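PDB 3DZD: transcriptional regulator (NtrC family), which probably acts as a response regulator whose AAA+ ATPase domain uses ATP to activate transcription by sigma54 RNA polymerase. Local coordinates for residues I145-I157 and I167-K179. Numbering follows the deposited sequence.
Sequences IPKIAKSKAPVLI and IVARLIHRYSGRK. With ADP (adenosine-5'-diphosphate), chain C.
Beta-branched Ile-145 reaches two partners on helix 165-176: CG1, anti to its carbonyl carbon (chi1 -74°), carries CD1 to Val-168 CG1 at 3.7 Å, while CG2, anti to the backbone N, meets Ile-172 CG1 at 3.9 Å. This is the P-loop NTPase core of the AAA+ domain, where strand 155-158 leads through the nucleotide-binding loop into helix 165-176; residues 145-149, the end of helix 136-149, cross residues 167-176 at -59°. From strand 155-158, an inner strand of the parallel sheet, Ile-157 CD1 reaches Val-168 CG1 and Ala-169, whose small methyl admits it, and Val-155 touches Ile-172. One turn on from Ile-145, Ala-149 is short enough for its CB to approach Ile-172 O at 3.3 Å. Tyr-175 receives Ile-145 CG2 over one ring face and Pro-146 CB near its plane at the edge. Gly-177 ends the helix with a positive phi (92°) that suits glycine. Arg-178 and Lys-152 cross at about a right angle; Asp-263 forms salt bridges with both, probably offsetting their like charge, and Gly-224 O accepts from Arg-178 NE. Ser-176 OG closes an ST turn, accepting from Arg-178 N at 3.1 Å while donating to a lone pair of His-173 O at 2.8 Å.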
ATOM      1  N   ILE A 145       5.870  11.041 -22.156  1.00 39.06           N
ATOM      2  CA  ILE A 145       5.726  10.799 -20.725  1.00 39.66           C
ATOM      3  C   ILE A 145       7.048  10.656 -19.966  1.00 42.28           C
ATOM      4  O   ILE A 145       7.220  11.258 -18.902  1.00 42.30           O
ATOM      5  CB  ILE A 145       4.864   9.539 -20.461  1.00 38.87           C
ATOM      6  CG1 ILE A 145       3.387   9.819 -20.748  1.00 38.24           C
ATOM      7  CG2 ILE A 145       5.027   9.071 -19.040  1.00 38.16           C
ATOM      8  CD1 ILE A 145       2.514   8.646 -20.437  1.00 38.02           C
ATOM      9  N   PRO A 146       7.977   9.850 -20.497  1.00 53.23           N
ATOM     10  CA  PRO A 146       9.254   9.626 -19.812  1.00 57.88           C
ATOM     11  C   PRO A 146      10.141  10.878 -19.791  1.00 62.43           C
ATOM     12  O   PRO A 146      10.960  11.039 -18.882  1.00 70.49           O
ATOM     13  CB  PRO A 146       9.917   8.521 -20.651  1.00 60.50           C
ATOM     14  CG  PRO A 146       8.819   7.923 -21.461  1.00 56.95           C
ATOM     15  CD  PRO A 146       7.862   9.039 -21.719  1.00 56.12           C
ATOM     16  N   LYS A 147       9.977  11.746 -20.784  1.00 54.55           N
ATOM     17  CA  LYS A 147      10.723  13.000 -20.849  1.00 60.30           C
ATOM     18  C   LYS A 147      10.208  14.028 -19.836  1.00 63.50           C
ATOM     19  O   LYS A 147      10.981  14.790 -19.256  1.00 72.46           O
ATOM     20  CB  LYS A 147      10.625  13.583 -22.252  1.00 57.26           C
ATOM     21  CG  LYS A 147      11.184  12.683 -23.337  1.00 63.58           C
ATOM     22  CD  LYS A 147      11.037  13.330 -24.706  1.00 65.89           C
ATOM     23  CE  LYS A 147      11.818  12.564 -25.761  1.00 77.88           C
ATOM     24  NZ  LYS A 147      11.987  13.354 -27.020  1.00 88.95           N
ATOM     25  N   ILE A 148       8.893  14.042 -19.644  1.00 67.01           N
ATOM     26  CA  ILE A 148       8.228  14.950 -18.722  1.00 59.03           C
ATOM     27  C   ILE A 148       8.470  14.541 -17.273  1.00 60.40           C
ATOM     28  O   ILE A 148       8.587  15.386 -16.390  1.00 63.27           O
ATOM     29  CB  ILE A 148       6.701  14.899 -18.956  1.00 56.68           C
ATOM     30  CG1 ILE A 148       6.331  15.544 -20.281  1.00 63.59           C
ATOM     31  CG2 ILE A 148       5.945  15.594 -17.855  1.00 52.73           C
ATOM     32  CD1 ILE A 148       4.841  15.642 -20.467  1.00 56.73           C
ATOM     33  N   ALA A 149       8.555  13.234 -17.045  1.00 53.81           N
ATOM     34  CA  ALA A 149       8.393  12.662 -15.712  1.00 43.96           C
ATOM     35  C   ALA A 149       9.492  12.957 -14.703  1.00 51.83           C
ATOM     36  O   ALA A 149       9.225  13.013 -13.506  1.00 44.75           O
ATOM     37  CB  ALA A 149       8.181  11.167 -15.809  1.00 43.32           C
ATOM     38  N   LYS A 150      10.724  13.118 -15.164  1.00 70.44           N
ATOM     39  CA  LYS A 150      11.824  13.255 -14.221  1.00 85.81           C
ATOM     40  C   LYS A 150      11.975  14.686 -13.722  1.00 84.63           C
ATOM     41  O   LYS A 150      12.854  14.987 -12.918  1.00 91.85           O
ATOM     42  CB  LYS A 150      13.129  12.700 -14.798  1.00 93.73           C
ATOM     43  CG  LYS A 150      13.165  11.172 -14.822  1.00 91.03           C
ATOM     44  CD  LYS A 150      14.587  10.630 -14.842  1.00109.58           C
ATOM     45  CE  LYS A 150      14.614   9.119 -14.618  1.00101.41           C
ATOM     46  NZ  LYS A 150      14.073   8.731 -13.283  1.00 91.56           N
ATOM     47  N   SER A 151      11.093  15.560 -14.188  1.00 67.41           N
ATOM     48  CA  SER A 151      11.047  16.924 -13.689  1.00 62.55           C
ATOM     49  C   SER A 151      10.166  16.991 -12.451  1.00 60.47           C
ATOM     50  O   SER A 151       9.482  16.026 -12.111  1.00 55.78           O
ATOM     51  CB  SER A 151      10.501  17.856 -14.762  1.00 58.89           C
ATOM     52  OG  SER A 151      10.535  19.194 -14.311  1.00 69.77           O
ATOM     53  N   LYS A 152      10.183  18.127 -11.766  1.00 62.30           N
ATOM     54  CA  LYS A 152       9.241  18.334 -10.677  1.00 59.30           C
ATOM     55  C   LYS A 152       8.180  19.364 -11.056  1.00 52.92           C
ATOM     56  O   LYS A 152       7.266  19.635 -10.280  1.00 53.72           O
ATOM     57  CB  LYS A 152       9.945  18.747  -9.387  1.00 60.53           C
ATOM     58  CG  LYS A 152       9.107  18.434  -8.151  1.00 64.60           C
ATOM     59  CD  LYS A 152       9.336  19.448  -7.039  1.00 73.73           C
ATOM     60  CE  LYS A 152       8.540  19.079  -5.795  1.00 64.42           C
ATOM     61  NZ  LYS A 152       8.575  20.150  -4.755  1.00 75.36           N
ATOM     62  N   ALA A 153       8.308  19.931 -12.250  1.00 44.48           N
ATOM     63  CA  ALA A 153       7.325  20.882 -12.763  1.00 44.45           C
ATOM     64  C   ALA A 153       5.955  20.213 -12.910  1.00 39.09           C
ATOM     65  O   ALA A 153       5.873  19.043 -13.280  1.00 39.02           O
ATOM     66  CB  ALA A 153       7.794  21.456 -14.096  1.00 46.43           C
ATOM     67  N   PRO A 154       4.877  20.945 -12.600  1.00 39.10           N
ATOM     68  CA  PRO A 154       3.556  20.311 -12.652  1.00 40.60           C
ATOM     69  C   PRO A 154       3.097  20.027 -14.085  1.00 38.86           C
ATOM     70  O   PRO A 154       3.559  20.657 -15.035  1.00 39.17           O
ATOM     71  CB  PRO A 154       2.645  21.344 -11.979  1.00 40.99           C
ATOM     72  CG  PRO A 154       3.585  22.231 -11.190  1.00 40.89           C
ATOM     73  CD  PRO A 154       4.808  22.300 -12.035  1.00 39.44           C
ATOM     74  N   VAL A 155       2.200  19.064 -14.223  1.00 38.63           N
ATOM     75  CA  VAL A 155       1.684  18.674 -15.522  1.00 38.75           C
ATOM     76  C   VAL A 155       0.174  18.784 -15.516  1.00 38.50           C
ATOM     77  O   VAL A 155      -0.476  18.321 -14.590  1.00 38.32           O
ATOM     78  CB  VAL A 155       2.077  17.221 -15.871  1.00 38.46           C
ATOM     79  CG1 VAL A 155       1.539  16.832 -17.231  1.00 38.66           C
ATOM     80  CG2 VAL A 155       3.586  17.063 -15.836  1.00 38.63           C
ATOM     81  N   LEU A 156      -0.376  19.410 -16.545  1.00 39.40           N
ATOM     82  CA  LEU A 156      -1.812  19.487 -16.726  1.00 38.70           C
ATOM     83  C   LEU A 156      -2.208  18.553 -17.864  1.00 39.09           C
ATOM     84  O   LEU A 156      -1.719  18.684 -18.979  1.00 38.99           O
ATOM     85  CB  LEU A 156      -2.244  20.923 -17.052  1.00 39.08           C
ATOM     86  CG  LEU A 156      -3.734  21.093 -17.392  1.00 39.40           C
ATOM     87  CD1 LEU A 156      -4.595  20.893 -16.152  1.00 39.16           C
ATOM     88  CD2 LEU A 156      -4.021  22.452 -18.031  1.00 40.11           C
ATOM     89  N   ILE A 157      -3.085  17.604 -17.569  1.00 38.37           N
ATOM     90  CA  ILE A 157      -3.574  16.671 -18.567  1.00 39.43           C
ATOM     91  C   ILE A 157      -4.990  17.057 -18.993  1.00 39.30           C
ATOM     92  O   ILE A 157      -5.914  16.982 -18.194  1.00 39.37           O
ATOM     93  CB  ILE A 157      -3.590  15.232 -18.017  1.00 38.81           C
ATOM     94  CG1 ILE A 157      -2.214  14.869 -17.453  1.00 38.95           C
ATOM     95  CG2 ILE A 157      -4.019  14.255 -19.087  1.00 38.75           C
ATOM     96  CD1 ILE A 157      -2.177  13.544 -16.747  1.00 38.13           C
ATOM     97  N   ILE A 167      -4.420   7.118 -15.766  1.00 36.59           N
ATOM     98  CA  ILE A 167      -3.373   6.194 -16.186  1.00 37.67           C
ATOM     99  C   ILE A 167      -2.102   6.947 -16.543  1.00 42.44           C
ATOM    100  O   ILE A 167      -1.007   6.547 -16.153  1.00 44.97           O
ATOM    101  CB  ILE A 167      -3.771   5.370 -17.403  1.00 38.78           C
ATOM    102  CG1 ILE A 167      -4.906   4.402 -17.051  1.00 46.79           C
ATOM    103  CG2 ILE A 167      -2.571   4.621 -17.924  1.00 37.23           C
ATOM    104  CD1 ILE A 167      -5.206   3.400 -18.151  1.00 51.46           C
ATOM    105  N   VAL A 168      -2.242   8.028 -17.305  1.00 37.03           N
ATOM    106  CA  VAL A 168      -1.079   8.785 -17.720  1.00 37.14           C
ATOM    107  C   VAL A 168      -0.363   9.342 -16.489  1.00 37.19           C
ATOM    108  O   VAL A 168       0.870   9.312 -16.406  1.00 37.19           O
ATOM    109  CB  VAL A 168      -1.454   9.933 -18.676  1.00 37.39           C
ATOM    110  CG1 VAL A 168      -0.215  10.746 -19.032  1.00 37.73           C
ATOM    111  CG2 VAL A 168      -2.121   9.386 -19.925  1.00 37.55           C
ATOM    112  N   ALA A 169      -1.148   9.844 -15.542  1.00 37.25           N
ATOM    113  CA  ALA A 169      -0.631  10.390 -14.290  1.00 36.88           C
ATOM    114  C   ALA A 169       0.177   9.358 -13.481  1.00 37.12           C
ATOM    115  O   ALA A 169       1.258   9.669 -12.976  1.00 37.31           O
ATOM    116  CB  ALA A 169      -1.765  10.970 -13.458  1.00 37.21           C
ATOM    117  N   ARG A 170      -0.338   8.138 -13.363  1.00 38.87           N
ATOM    118  CA  ARG A 170       0.394   7.063 -12.685  1.00 39.20           C
ATOM    119  C   ARG A 170       1.664   6.691 -13.424  1.00 46.69           C
ATOM    120  O   ARG A 170       2.702   6.425 -12.811  1.00 44.69           O
ATOM    121  CB  ARG A 170      -0.478   5.821 -12.507  1.00 36.44           C
ATOM    122  CG  ARG A 170      -1.517   5.970 -11.411  1.00 36.25           C
ATOM    123  CD  ARG A 170      -2.311   4.692 -11.203  1.00 38.43           C
ATOM    124  NE  ARG A 170      -3.401   4.933 -10.256  1.00 47.64           N
ATOM    125  CZ  ARG A 170      -3.243   4.968  -8.932  1.00 50.59           C
ATOM    126  NH1 ARG A 170      -2.037   4.766  -8.399  1.00 49.10           N
ATOM    127  NH2 ARG A 170      -4.285   5.199  -8.143  1.00 43.06           N
ATOM    128  N   LEU A 171       1.576   6.663 -14.749  1.00 37.38           N
ATOM    129  CA  LEU A 171       2.747   6.393 -15.563  1.00 37.28           C
ATOM    130  C   LEU A 171       3.809   7.420 -15.248  1.00 41.17           C
ATOM    131  O   LEU A 171       4.958   7.069 -14.986  1.00 48.29           O
ATOM    132  CB  LEU A 171       2.398   6.417 -17.051  1.00 40.79           C
ATOM    133  CG  LEU A 171       1.574   5.205 -17.508  1.00 48.00           C
ATOM    134  CD1 LEU A 171       1.243   5.282 -18.999  1.00 43.49           C
ATOM    135  CD2 LEU A 171       2.302   3.896 -17.182  1.00 44.03           C
ATOM    136  N   ILE A 172       3.418   8.694 -15.260  1.00 38.34           N
ATOM    137  CA  ILE A 172       4.347   9.795 -15.000  1.00 37.57           C
ATOM    138  C   ILE A 172       5.010   9.628 -13.634  1.00 37.47           C
ATOM    139  O   ILE A 172       6.225   9.744 -13.512  1.00 39.95           O
ATOM    140  CB  ILE A 172       3.633  11.173 -15.064  1.00 41.28           C
ATOM    141  CG1 ILE A 172       3.286  11.544 -16.513  1.00 40.56           C
ATOM    142  CG2 ILE A 172       4.491  12.257 -14.424  1.00 37.70           C
ATOM    143  CD1 ILE A 172       2.322  12.706 -16.629  1.00 37.77           C
ATOM    144  N   HIS A 173       4.207   9.357 -12.611  1.00 42.36           N
ATOM    145  CA  HIS A 173       4.729   9.124 -11.274  1.00 38.33           C
ATOM    146  C   HIS A 173       5.746   7.980 -11.301  1.00 45.76           C
ATOM    147  O   HIS A 173       6.898   8.143 -10.888  1.00 44.90           O
ATOM    148  CB  HIS A 173       3.592   8.811 -10.306  1.00 36.94           C
ATOM    149  CG  HIS A 173       4.057   8.378  -8.949  1.00 43.80           C
ATOM    150  ND1 HIS A 173       4.678   9.236  -8.065  1.00 44.78           N
ATOM    151  CD2 HIS A 173       4.000   7.174  -8.329  1.00 42.13           C
ATOM    152  CE1 HIS A 173       4.983   8.579  -6.959  1.00 44.36           C
ATOM    153  NE2 HIS A 173       4.579   7.328  -7.093  1.00 39.99           N
ATOM    154  N   ARG A 174       5.309   6.833 -11.809  1.00 49.08           N
ATOM    155  CA  ARG A 174       6.173   5.671 -11.994  1.00 52.06           C
ATOM    156  C   ARG A 174       7.543   6.017 -12.585  1.00 56.71           C
ATOM    157  O   ARG A 174       8.570   5.617 -12.046  1.00 55.68           O
ATOM    158  CB  ARG A 174       5.478   4.648 -12.894  1.00 55.25           C
ATOM    159  CG  ARG A 174       6.196   3.317 -12.989  1.00 58.53           C
ATOM    160  CD  ARG A 174       6.088   2.560 -11.679  1.00 72.98           C
ATOM    161  NE  ARG A 174       4.706   2.460 -11.213  1.00 74.60           N
ATOM    162  CZ  ARG A 174       3.902   1.435 -11.483  1.00 77.77           C
ATOM    163  NH1 ARG A 174       4.344   0.423 -12.217  1.00 76.09           N
ATOM    164  NH2 ARG A 174       2.657   1.419 -11.019  1.00 76.69           N
ATOM    165  N   TYR A 175       7.550   6.751 -13.694  1.00 56.36           N
ATOM    166  CA  TYR A 175       8.791   7.093 -14.394  1.00 57.33           C
ATOM    167  C   TYR A 175       9.594   8.181 -13.689  1.00 59.95           C
ATOM    168  O   TYR A 175      10.814   8.245 -13.833  1.00 65.68           O
ATOM    169  CB  TYR A 175       8.505   7.524 -15.838  1.00 57.19           C
ATOM    170  CG  TYR A 175       7.968   6.416 -16.722  1.00 76.42           C
ATOM    171  CD1 TYR A 175       7.036   5.506 -16.239  1.00 78.25           C
ATOM    172  CD2 TYR A 175       8.376   6.291 -18.046  1.00 81.98           C
ATOM    173  CE1 TYR A 175       6.536   4.493 -17.040  1.00 80.95           C
ATOM    174  CE2 TYR A 175       7.876   5.281 -18.859  1.00 80.99           C
ATOM    175  CZ  TYR A 175       6.956   4.385 -18.348  1.00 85.69           C
ATOM    176  OH  TYR A 175       6.447   3.375 -19.138  1.00 96.92           O
ATOM    177  N   SER A 176       8.910   9.038 -12.936  1.00 47.21           N
ATOM    178  CA  SER A 176       9.570  10.127 -12.224  1.00 48.93           C
ATOM    179  C   SER A 176      10.602   9.577 -11.242  1.00 51.46           C
ATOM    180  O   SER A 176      11.647  10.192 -11.013  1.00 46.46           O
ATOM    181  CB  SER A 176       8.553  11.006 -11.477  1.00 41.48           C
ATOM    182  OG  SER A 176       8.237  10.466 -10.202  1.00 45.35           O
ATOM    183  N   GLY A 177      10.298   8.423 -10.659  1.00 49.36           N
ATOM    184  CA  GLY A 177      11.208   7.782  -9.730  1.00 50.59           C
ATOM    185  C   GLY A 177      10.971   8.150  -8.276  1.00 55.62           C
ATOM    186  O   GLY A 177      11.622   7.610  -7.383  1.00 55.64           O
ATOM    187  N   ARG A 178      10.038   9.067  -8.036  1.00 51.68           N
ATOM    188  CA  ARG A 178       9.763   9.544  -6.688  1.00 46.02           C
ATOM    189  C   ARG A 178       9.269   8.405  -5.799  1.00 45.54           C
ATOM    190  O   ARG A 178       8.452   7.589  -6.222  1.00 45.89           O
ATOM    191  CB  ARG A 178       8.783  10.728  -6.726  1.00 46.39           C
ATOM    192  CG  ARG A 178       9.403  11.983  -7.362  1.00 52.09           C
ATOM    193  CD  ARG A 178       8.415  13.117  -7.589  1.00 50.93           C
ATOM    194  NE  ARG A 178       7.967  13.744  -6.347  1.00 50.25           N
ATOM    195  CZ  ARG A 178       8.614  14.722  -5.728  1.00 51.77           C
ATOM    196  NH1 ARG A 178       9.748  15.183  -6.224  1.00 57.80           N
ATOM    197  NH2 ARG A 178       8.134  15.234  -4.604  1.00 55.19           N
ATOM    198  N   LYS A 179       9.782   8.344  -4.571  1.00 64.21           N
ATOM    199  CA  LYS A 179       9.532   7.205  -3.686  1.00 64.48           C
ATOM    200  C   LYS A 179       8.232   7.319  -2.899  1.00 55.81           C
ATOM    201  O   LYS A 179       7.689   6.318  -2.421  1.00 48.43           O
ATOM    202  CB  LYS A 179      10.708   7.007  -2.721  1.00 67.77           C
ATOM    203  CG  LYS A 179      11.941   6.389  -3.363  1.00 75.93           C
ATOM    204  CD  LYS A 179      11.616   5.024  -3.956  1.00 84.25           C
ATOM    205  CE  LYS A 179      11.002   4.099  -2.909  1.00 84.49           C
ATOM    206  NZ  LYS A 179      10.558   2.793  -3.482  1.00 86.78           N
TER
HETATM  207  PB  ADP C 370     -10.330   9.617 -16.853  0.52 45.33           P
HETATM  208  O1B ADP C 370      -9.258   9.494 -15.789  0.77 43.69           O
HETATM  209  O2B ADP C 370     -11.611  10.269 -16.380  0.88 52.43           O
HETATM  210  O3B ADP C 370      -9.854  10.210 -18.144  1.00 39.04           O
HETATM  211  PA  ADP C 370     -10.321   6.729 -16.568  1.00 49.22           P
HETATM  212  O1A ADP C 370      -8.961   6.305 -17.048  1.00 58.16           O
HETATM  213  O2A ADP C 370     -10.529   6.845 -15.072  1.00 57.69           O
HETATM  214  O3A ADP C 370     -10.732   8.111 -17.311  1.00 55.33           O
HETATM  215  O5' ADP C 370     -11.410   5.686 -17.130  1.00 50.97           O
HETATM  216  C5' ADP C 370     -11.043   4.691 -18.076  1.00 44.76           C
HETATM  217  C4' ADP C 370     -11.210   3.289 -17.525  1.00 44.12           C
HETATM  218  O4' ADP C 370     -10.657   2.418 -18.505  1.00 41.32           O
HETATM  219  C3' ADP C 370     -10.329   3.084 -16.310  1.00 50.68           C
HETATM  220  O3' ADP C 370     -10.787   1.928 -15.602  1.00 50.81           O
HETATM  221  C2' ADP C 370      -8.968   2.738 -16.853  1.00 45.50           C
HETATM  222  O2' ADP C 370      -8.445   1.707 -16.013  1.00 44.81           O
HETATM  223  C1' ADP C 370      -9.277   2.145 -18.212  1.00 42.19           C
HETATM  224  N9  ADP C 370      -8.448   2.747 -19.277  1.00 39.98           N
HETATM  225  C8  ADP C 370      -8.546   4.014 -19.722  1.00 39.52           C
HETATM  226  N7  ADP C 370      -7.677   4.256 -20.721  1.00 37.07           N
HETATM  227  C5  ADP C 370      -6.996   3.117 -20.933  1.00 37.10           C
HETATM  228  C6  ADP C 370      -5.914   2.692 -21.847  1.00 39.84           C
HETATM  229  N6  ADP C 370      -5.390   3.560 -22.754  1.00 46.23           N
HETATM  230  N1  ADP C 370      -5.484   1.421 -21.752  1.00 43.68           N
HETATM  231  C2  ADP C 370      -6.012   0.565 -20.857  1.00 43.39           C
HETATM  232  N3  ADP C 370      -6.990   0.881 -19.990  1.00 41.99           N
HETATM  233  C4  ADP C 370      -7.512   2.123 -19.984  1.00 39.30           C